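Local atomic coordinates of SidF, inhibitor of growth family, member 3 (Legionella pneumophila subsp. pneumophila, PDB entry 4FYE), a protein that acts as a phosphoinositide phosphatase, probably removing the 3-phosphate from the inositol ring of phosphatidylinositol lipids. Residues 266-272 / 643-649; 354-360 / 410-416; 601-606 / 633-637. The protein carries 1 engineered substitution. Residue numbers count along the deposited sequence, not the author numbering.

Contact 1 of 3, residues 266-272 / 643-649. Engineered in segment 643-649: Ser646 (natural residue Cys). With PO4 (phosphate ion), chain B.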
# COMPACT_ATOMS: atom_id res chain seq x y z
N SER A 266 -5.74 -5.28 2.57
CA SER A 266 -5.67 -3.90 2.17
C SER A 266 -4.72 -3.78 1.01
O SER A 266 -4.39 -4.81 0.36
CB SER A 266 -5.23 -3.01 3.34
OG SER A 266 -3.86 -3.12 3.68
N PHE A 267 -4.29 -2.56 0.71
CA PHE A 267 -3.43 -2.35 -0.44
C PHE A 267 -2.07 -1.82 -0.06
O PHE A 267 -1.92 -0.90 0.76
CB PHE A 267 -4.07 -1.36 -1.46
CG PHE A 267 -5.16 -1.96 -2.29
CD1 PHE A 267 -4.87 -2.90 -3.30
CD2 PHE A 267 -6.51 -1.58 -2.07
CE1 PHE A 267 -5.87 -3.48 -4.06
CE2 PHE A 267 -7.52 -2.14 -2.84
CZ PHE A 267 -7.21 -3.13 -3.81
N SER A 268 -1.06 -2.37 -0.70
CA SER A 268 0.23 -1.70 -0.65
C SER A 268 0.31 -0.91 -1.94
O SER A 268 0.21 -1.47 -3.05
CB SER A 268 1.39 -2.70 -0.53
OG SER A 268 2.58 -2.21 -1.11
N GLY A 269 0.49 0.40 -1.80
CA GLY A 269 0.38 1.29 -2.93
C GLY A 269 -1.06 1.74 -3.07
O GLY A 269 -1.86 1.52 -2.19
N PRO A 270 -1.37 2.41 -4.17
CA PRO A 270 -0.41 2.64 -5.23
C PRO A 270 0.62 3.68 -4.83
O PRO A 270 0.42 4.43 -3.89
CB PRO A 270 -1.28 3.19 -6.35
CG PRO A 270 -2.36 3.91 -5.64
CD PRO A 270 -2.57 3.22 -4.32
N GLY A 271 1.71 3.71 -5.56
CA GLY A 271 2.77 4.65 -5.28
C GLY A 271 2.21 5.90 -5.88
O GLY A 271 1.00 5.99 -6.03
N ALA A 272 3.02 6.90 -6.17
CA ALA A 272 2.44 8.13 -6.65
C ALA A 272 1.59 7.80 -7.87
O ALA A 272 1.98 7.02 -8.74
CB ALA A 272 3.52 9.13 -7.01
N THR A 643 -5.45 2.27 1.08
CA THR A 643 -4.26 2.49 0.20
C THR A 643 -3.21 3.35 0.98
O THR A 643 -3.57 4.16 1.84
CB THR A 643 -4.64 3.27 -1.08
OG1 THR A 643 -5.27 4.53 -0.70
CG2 THR A 643 -5.70 2.47 -1.93
N LYS A 644 -1.93 3.21 0.65
CA LYS A 644 -0.84 3.74 1.43
C LYS A 644 0.44 3.78 0.59
O LYS A 644 0.67 2.96 -0.32
CB LYS A 644 -0.62 2.99 2.76
CG LYS A 644 -0.63 1.52 2.62
CD LYS A 644 -0.68 0.88 4.02
CE LYS A 644 -1.07 -0.59 3.96
NZ LYS A 644 -2.50 -0.65 3.49
N GLY A 645 1.26 4.79 0.90
CA GLY A 645 2.12 5.33 -0.12
C GLY A 645 3.00 6.54 0.20
O GLY A 645 2.76 7.46 1.07
N SER A 646 4.04 6.53 -0.62
CA SER A 646 5.15 7.40 -0.52
C SER A 646 5.36 7.52 -2.03
O SER A 646 4.45 7.13 -2.79
CB SER A 646 6.26 6.66 0.26
OG SER A 646 6.55 5.26 -0.13
N LYS A 647 6.51 8.03 -2.48
CA LYS A 647 6.71 8.31 -3.92
C LYS A 647 6.66 7.02 -4.73
O LYS A 647 5.72 6.82 -5.48
CB LYS A 647 7.99 9.14 -4.21
CG LYS A 647 8.12 9.57 -5.66
CD LYS A 647 9.13 10.69 -5.85
CE LYS A 647 8.56 11.73 -6.83
NZ LYS A 647 9.52 12.59 -7.61
N SER A 648 7.65 6.15 -4.53
CA SER A 648 7.66 4.83 -5.19
C SER A 648 7.03 3.66 -4.37
O SER A 648 6.87 2.56 -4.88
CB SER A 648 9.12 4.48 -5.53
OG SER A 648 9.86 4.28 -4.31
N ASN A 649 6.84 3.91 -3.08
CA ASN A 649 6.26 2.94 -2.16
C ASN A 649 7.25 1.88 -1.72
O ASN A 649 6.90 0.97 -0.99
CB ASN A 649 5.02 2.28 -2.75
CG ASN A 649 4.13 1.71 -1.67
OD1 ASN A 649 3.81 2.39 -0.71
ND2 ASN A 649 3.75 0.46 -1.83
P PO4 B . 9.65 6.45 -0.54
O1 PO4 B . 9.70 6.67 0.98
O2 PO4 B . 8.92 7.59 -1.22
O3 PO4 B . 11.02 6.36 -1.23
O4 PO4 B . 8.90 5.13 -0.83
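A lysine reaching back along its neighbour shows how rotamers can tie two strand ends together. Lys644 leaves its strand with chi1 in p (46°), runs extended through chi2 and chi3, and turns at chi4 (m), so that NZ donates to Ser266 OG and to Phe267 O, 2.8 Å each; Asn642 accepts from it too. Ser266 takes p, and His264 also hydrogen-bonds its hydroxyl. Phe267 (chi1 m) sends its ring toward helix 284-311, leaving CD2 4.1 Å from Thr643 CG2. Thr643, also p, directs OG1 to Glu356. Just past strand 266-268, Gly269 makes a single antiparallel hydrogen-bonded bridge with Lys644 through two weak bonds, Gly269 N to Lys644 O (3.0 Å) and Lys644 N to Gly269 O (3.3 Å). A side chain on Gly645 would collide with Pro270 O; Pro270 follows a cis peptide. Residues 646-652 carry the CX5R phosphate-binding P-loop of cysteine-dependent phosphatases, its cysteine engineered here to Ser646. In the p rotamer, Ser646 OG gives a very short 2.5 Å bond to phosphate O4, while Lys647 N donates to O2 at 2.8 Å; Asp651 and Arg652 bind the ion as well. The CA-to-CB bond of Lys647 points away from 266-272, yet Lys647 O accepts from Ala272 N at 2.8 Å. That of Asn649 points toward 266-272, with Asn649 CB 4.1 Å from Gly271 CA.

Contact 2 of 3, residues 354-360 / 410-416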
# COMPACT_ATOMS: atom_id res chain seq x y z
N VAL A 354 -17.73 2.25 -3.28
CA VAL A 354 -16.48 1.90 -2.86
C VAL A 354 -16.04 3.03 -2.02
O VAL A 354 -16.40 4.15 -2.31
CB VAL A 354 -15.68 1.68 -4.15
CG1 VAL A 354 -14.69 2.76 -4.43
CG2 VAL A 354 -15.14 0.27 -4.15
N THR A 355 -15.33 2.75 -0.93
CA THR A 355 -14.68 3.86 -0.19
C THR A 355 -13.18 3.70 0.04
O THR A 355 -12.71 2.69 0.53
CB THR A 355 -15.50 4.43 1.00
OG1 THR A 355 -14.65 4.78 2.11
CG2 THR A 355 -16.67 3.56 1.42
N GLU A 356 -12.41 4.69 -0.41
CA GLU A 356 -10.98 4.62 -0.27
C GLU A 356 -10.47 5.48 0.87
O GLU A 356 -10.82 6.65 0.96
CB GLU A 356 -10.32 5.05 -1.56
CG GLU A 356 -8.80 4.96 -1.50
CD GLU A 356 -8.07 5.68 -2.66
OE1 GLU A 356 -6.81 5.64 -2.61
OE2 GLU A 356 -8.71 6.24 -3.62
N CYS A 357 -9.63 4.89 1.74
CA CYS A 357 -8.92 5.63 2.78
C CYS A 357 -7.40 5.62 2.48
O CYS A 357 -6.71 4.61 2.65
CB CYS A 357 -9.20 5.04 4.17
SG CYS A 357 -8.23 5.84 5.51
N TYR A 358 -6.89 6.73 2.01
CA TYR A 358 -5.50 6.78 1.59
C TYR A 358 -4.68 7.34 2.76
O TYR A 358 -4.77 8.51 3.05
CB TYR A 358 -5.41 7.61 0.29
CG TYR A 358 -4.03 7.85 -0.20
CD1 TYR A 358 -3.04 6.88 -0.12
CD2 TYR A 358 -3.69 9.05 -0.81
CE1 TYR A 358 -1.75 7.12 -0.58
CE2 TYR A 358 -2.41 9.32 -1.23
CZ TYR A 358 -1.43 8.36 -1.12
OH TYR A 358 -0.15 8.64 -1.59
N THR A 359 -3.94 6.54 3.50
CA THR A 359 -3.08 7.20 4.51
C THR A 359 -1.70 7.45 3.91
O THR A 359 -0.86 6.57 3.83
CB THR A 359 -3.01 6.43 5.82
OG1 THR A 359 -2.73 5.11 5.49
CG2 THR A 359 -4.42 6.43 6.56
N GLN A 360 -1.49 8.68 3.46
CA GLN A 360 -0.22 9.03 2.84
C GLN A 360 0.79 9.40 3.93
O GLN A 360 0.41 9.87 5.03
CB GLN A 360 -0.45 10.23 1.94
CG GLN A 360 0.67 10.61 1.03
CD GLN A 360 0.35 11.90 0.25
OE1 GLN A 360 -0.04 12.94 0.83
NE2 GLN A 360 0.53 11.83 -1.07
N TYR A 410 -18.11 6.42 -5.41
CA TYR A 410 -16.81 6.65 -4.72
C TYR A 410 -16.91 7.60 -3.53
O TYR A 410 -17.69 8.54 -3.52
CB TYR A 410 -15.73 7.05 -5.72
CG TYR A 410 -14.35 7.26 -5.15
CD1 TYR A 410 -13.46 6.18 -4.96
CD2 TYR A 410 -13.91 8.56 -4.82
CE1 TYR A 410 -12.18 6.41 -4.44
CE2 TYR A 410 -12.65 8.79 -4.34
CZ TYR A 410 -11.80 7.74 -4.14
OH TYR A 410 -10.59 8.04 -3.61
N GLN A 411 -16.17 7.28 -2.47
CA GLN A 411 -16.04 8.13 -1.30
C GLN A 411 -14.57 8.13 -0.91
O GLN A 411 -13.97 7.07 -0.73
CB GLN A 411 -16.87 7.61 -0.14
CG GLN A 411 -18.37 7.66 -0.39
CD GLN A 411 -19.18 7.49 0.89
OE1 GLN A 411 -19.68 6.40 1.18
NE2 GLN A 411 -19.31 8.58 1.67
N ALA A 412 -14.01 9.32 -0.77
CA ALA A 412 -12.66 9.55 -0.40
C ALA A 412 -12.42 9.88 1.10
O ALA A 412 -13.21 10.57 1.77
CB ALA A 412 -12.16 10.71 -1.20
N ARG A 413 -11.31 9.38 1.61
CA ARG A 413 -10.80 9.86 2.85
C ARG A 413 -9.26 9.85 2.68
O ARG A 413 -8.65 8.83 2.36
CB ARG A 413 -11.22 8.99 4.03
CG ARG A 413 -12.69 8.58 4.14
CD ARG A 413 -13.33 9.67 4.90
NE ARG A 413 -14.67 9.35 5.30
CZ ARG A 413 -15.74 9.79 4.64
NH1 ARG A 413 -15.57 10.50 3.54
NH2 ARG A 413 -16.96 9.51 5.10
N MET A 414 -8.65 10.99 2.93
CA MET A 414 -7.28 11.10 2.67
C MET A 414 -6.65 11.80 3.82
O MET A 414 -7.17 12.84 4.21
CB MET A 414 -7.01 11.89 1.42
CG MET A 414 -5.50 11.98 1.32
SD MET A 414 -5.06 12.75 -0.20
CE MET A 414 -3.31 12.78 -0.19
N SER A 415 -5.55 11.23 4.34
CA SER A 415 -4.71 11.92 5.36
C SER A 415 -3.26 12.02 4.92
O SER A 415 -2.82 11.25 4.11
CB SER A 415 -4.79 11.24 6.73
OG SER A 415 -4.37 9.89 6.69
N SER A 416 -2.50 12.94 5.47
CA SER A 416 -1.14 13.01 5.04
C SER A 416 -0.29 13.46 6.18
O SER A 416 -0.24 14.65 6.49
CB SER A 416 -1.04 13.96 3.89
OG SER A 416 0.28 13.98 3.43
O HOH W 1 -1.37 9.36 6.75
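Parallel pairing at the middle of a mixed four-stranded sheet illustrates how backbone and side-chain polar groups are satisfied together. Strands 354-360 and 410-416 approach to 4.7 Å between axes, at 8°. Their ladder opens with a weak bond from Gln411 N to Val354 O (3.1 Å) and tightens with Glu356 N to Gln411 O (2.9 Å), Arg413 N to Glu356 O (2.8 Å), Tyr358 N to Arg413 O (2.8 Å), Ser415 N to Tyr358 O (3.1 Å) and Gln360 N to Ser415 O (3.0 Å). Thr355, Cys357 and Thr359 turn their backbone groups to strand 641-645. On the face of Glu356, Tyr358 and Gln360, the buried carboxylate is well supplied: Tyr410 OH donates to Glu356 OE2 at 2.6 Å, joined by Gln298, while OE1 meets Arg273 in a salt bridge and Thr643. Met414 SD lies 5.2 Å from the centroid of the Tyr358 ring, an oblique Met-aromatic contact. On the other face Arg413 forms a salt bridge with Asp451, and its NH1 donates to Ala412 O (3.0 Å). Ser416 OG donates to Gln360 OE1 (2.8 Å), and a water gives a 2.5 Å hydrogen bond to Gln360 O while lying 3.0 Å from Ser415 OG.

Contact 3 of 3, residues 601-606 / 633-637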
# COMPACT_ATOMS: atom_id res chain seq x y z
N ASN A 601 -12.84 -2.44 19.04
CA ASN A 601 -11.61 -2.09 18.36
C ASN A 601 -11.73 -0.74 17.66
O ASN A 601 -10.81 0.06 17.75
CB ASN A 601 -11.11 -3.23 17.47
CG ASN A 601 -10.37 -4.30 18.27
OD1 ASN A 601 -9.75 -4.02 19.33
ND2 ASN A 601 -10.41 -5.52 17.78
N SER A 602 -12.88 -0.52 17.01
CA SER A 602 -13.31 0.76 16.50
C SER A 602 -13.11 1.83 17.54
O SER A 602 -12.44 2.81 17.28
CB SER A 602 -14.80 0.71 16.21
OG SER A 602 -15.07 -0.04 15.04
N CYS A 603 -13.69 1.65 18.72
CA CYS A 603 -13.50 2.65 19.76
C CYS A 603 -12.04 2.81 20.14
O CYS A 603 -11.55 3.94 20.31
CB CYS A 603 -14.31 2.29 21.00
SG CYS A 603 -16.05 2.25 20.62
N ALA A 604 -11.32 1.69 20.26
CA ALA A 604 -9.95 1.78 20.75
C ALA A 604 -9.11 2.48 19.73
O ALA A 604 -8.36 3.35 20.11
CB ALA A 604 -9.36 0.43 21.12
N TYR A 605 -9.26 2.15 18.45
CA TYR A 605 -8.45 2.82 17.42
C TYR A 605 -8.74 4.31 17.39
O TYR A 605 -7.83 5.13 17.41
CB TYR A 605 -8.65 2.21 16.04
CG TYR A 605 -8.02 0.82 15.91
CD1 TYR A 605 -6.69 0.58 16.30
CD2 TYR A 605 -8.75 -0.24 15.36
CE1 TYR A 605 -6.14 -0.68 16.16
CE2 TYR A 605 -8.23 -1.52 15.24
CZ TYR A 605 -6.94 -1.74 15.64
OH TYR A 605 -6.43 -2.99 15.50
N LEU A 606 -10.01 4.69 17.40
CA LEU A 606 -10.31 6.11 17.36
C LEU A 606 -9.71 6.88 18.55
O LEU A 606 -8.99 7.85 18.39
CB LEU A 606 -11.81 6.31 17.34
CG LEU A 606 -12.37 7.51 16.58
CD1 LEU A 606 -13.55 8.06 17.39
CD2 LEU A 606 -11.37 8.61 16.18
N SER A 633 -5.76 1.38 10.45
CA SER A 633 -6.44 0.25 11.10
C SER A 633 -7.95 0.51 11.27
O SER A 633 -8.79 -0.41 11.11
CB SER A 633 -5.76 -0.00 12.44
OG SER A 633 -4.38 -0.26 12.15
N LEU A 634 -8.29 1.77 11.52
CA LEU A 634 -9.68 2.14 11.77
C LEU A 634 -10.49 2.02 10.50
O LEU A 634 -11.70 1.65 10.52
CB LEU A 634 -9.74 3.58 12.17
CG LEU A 634 -10.73 4.09 13.20
CD1 LEU A 634 -10.91 5.56 12.91
CD2 LEU A 634 -12.05 3.33 13.23
N SER A 635 -9.85 2.38 9.40
CA SER A 635 -10.54 2.28 8.15
C SER A 635 -10.67 0.81 7.76
O SER A 635 -11.71 0.42 7.24
CB SER A 635 -9.83 3.06 7.09
OG SER A 635 -8.77 2.26 6.59
N CYS A 636 -9.68 -0.02 8.05
CA CYS A 636 -9.95 -1.47 7.91
C CYS A 636 -11.13 -1.89 8.80
O CYS A 636 -11.91 -2.74 8.44
CB CYS A 636 -8.68 -2.33 8.16
SG CYS A 636 -7.42 -1.91 6.99
N GLU A 637 -11.29 -1.31 9.99
CA GLU A 637 -12.45 -1.69 10.81
C GLU A 637 -13.78 -1.24 10.22
O GLU A 637 -14.76 -1.94 10.36
CB GLU A 637 -12.39 -1.15 12.24
CG GLU A 637 -11.58 -1.99 13.20
CD GLU A 637 -12.04 -3.43 13.40
OE1 GLU A 637 -13.25 -3.78 13.26
OE2 GLU A 637 -11.13 -4.22 13.76
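This is a buried, antiparallel helix-helix contact beside the chain's four-stranded sheet, where helices 590-614 and 626-637 lie against each other just before strand 641-645, whose Asn642 is touched by Ser635 and Cys636. The two segments cross at -156°, with axes 9.4 Å apart, and no hydrogen bond passes between them: the union rests on shape and apolar contact. Its centre is Tyr605, whose CB projects toward the partner helix; Tyr605 CA and Leu634 CA lie 5.8 Å apart. Ser633 CB sits over the face of the ring, 3.8 Å from the Tyr605 centroid and 10° off the normal, a CH-pi contact, whereas Glu637 CG meets the ring at its edge, 4.0 Å from Tyr605 CE2. Leu634 packs against the root of the tyrosine side chain, CG 4.0 Å from Tyr605 CB, and its CD1 is 4.4 Å from Leu606 CG. Consecutive in the chain and antiparallel, the two helices form a helical hairpin, and helix 438-458 packs on it: Leu606 reaches Val452, and Leu634 touches both Met448 and Val452. Polar atoms at this seam look to partners outside the pair. Ser602 OG and Ser633 OG bond to carbonyls one turn earlier, of His598 and Thr629, Tyr605 OH is bonded to Asn663, and Asn601 binds the backbone of Gly673 and Tyr675. Glu637 OE1 is hydrogen-bonded to His598, just ahead of 601-606, a polar link beside the Tyr605-Leu634 packing; Glu637 OE2 comes 3.8 Å from Asn601 CB.

Overall arrangement
The three contacts step outward from the middle of the chain: the centres of 266-272/643-649 and 354-360/410-416 are about 12 Å apart, and contact 3 lies farther out, its centre about 21 Å from that of contact 1. Contact 1 spans the widest interval of sequence, and both others fall within it, contact 2 preceding contact 3. It joins edge strand 260-268 of the six-stranded sheet to edge strand 641-645 of the four-stranded one, where Thr643 OG1 lies 2.7 Å from Glu356 OE1 of contact 2. Helix 626-637 is followed, after a short loop, by strand 641-645 and then the phosphate-binding loop. Contact 3 lies away from that site, meeting contact 2 where Ser635 CB packs 3.6 Å from Cys357 SG.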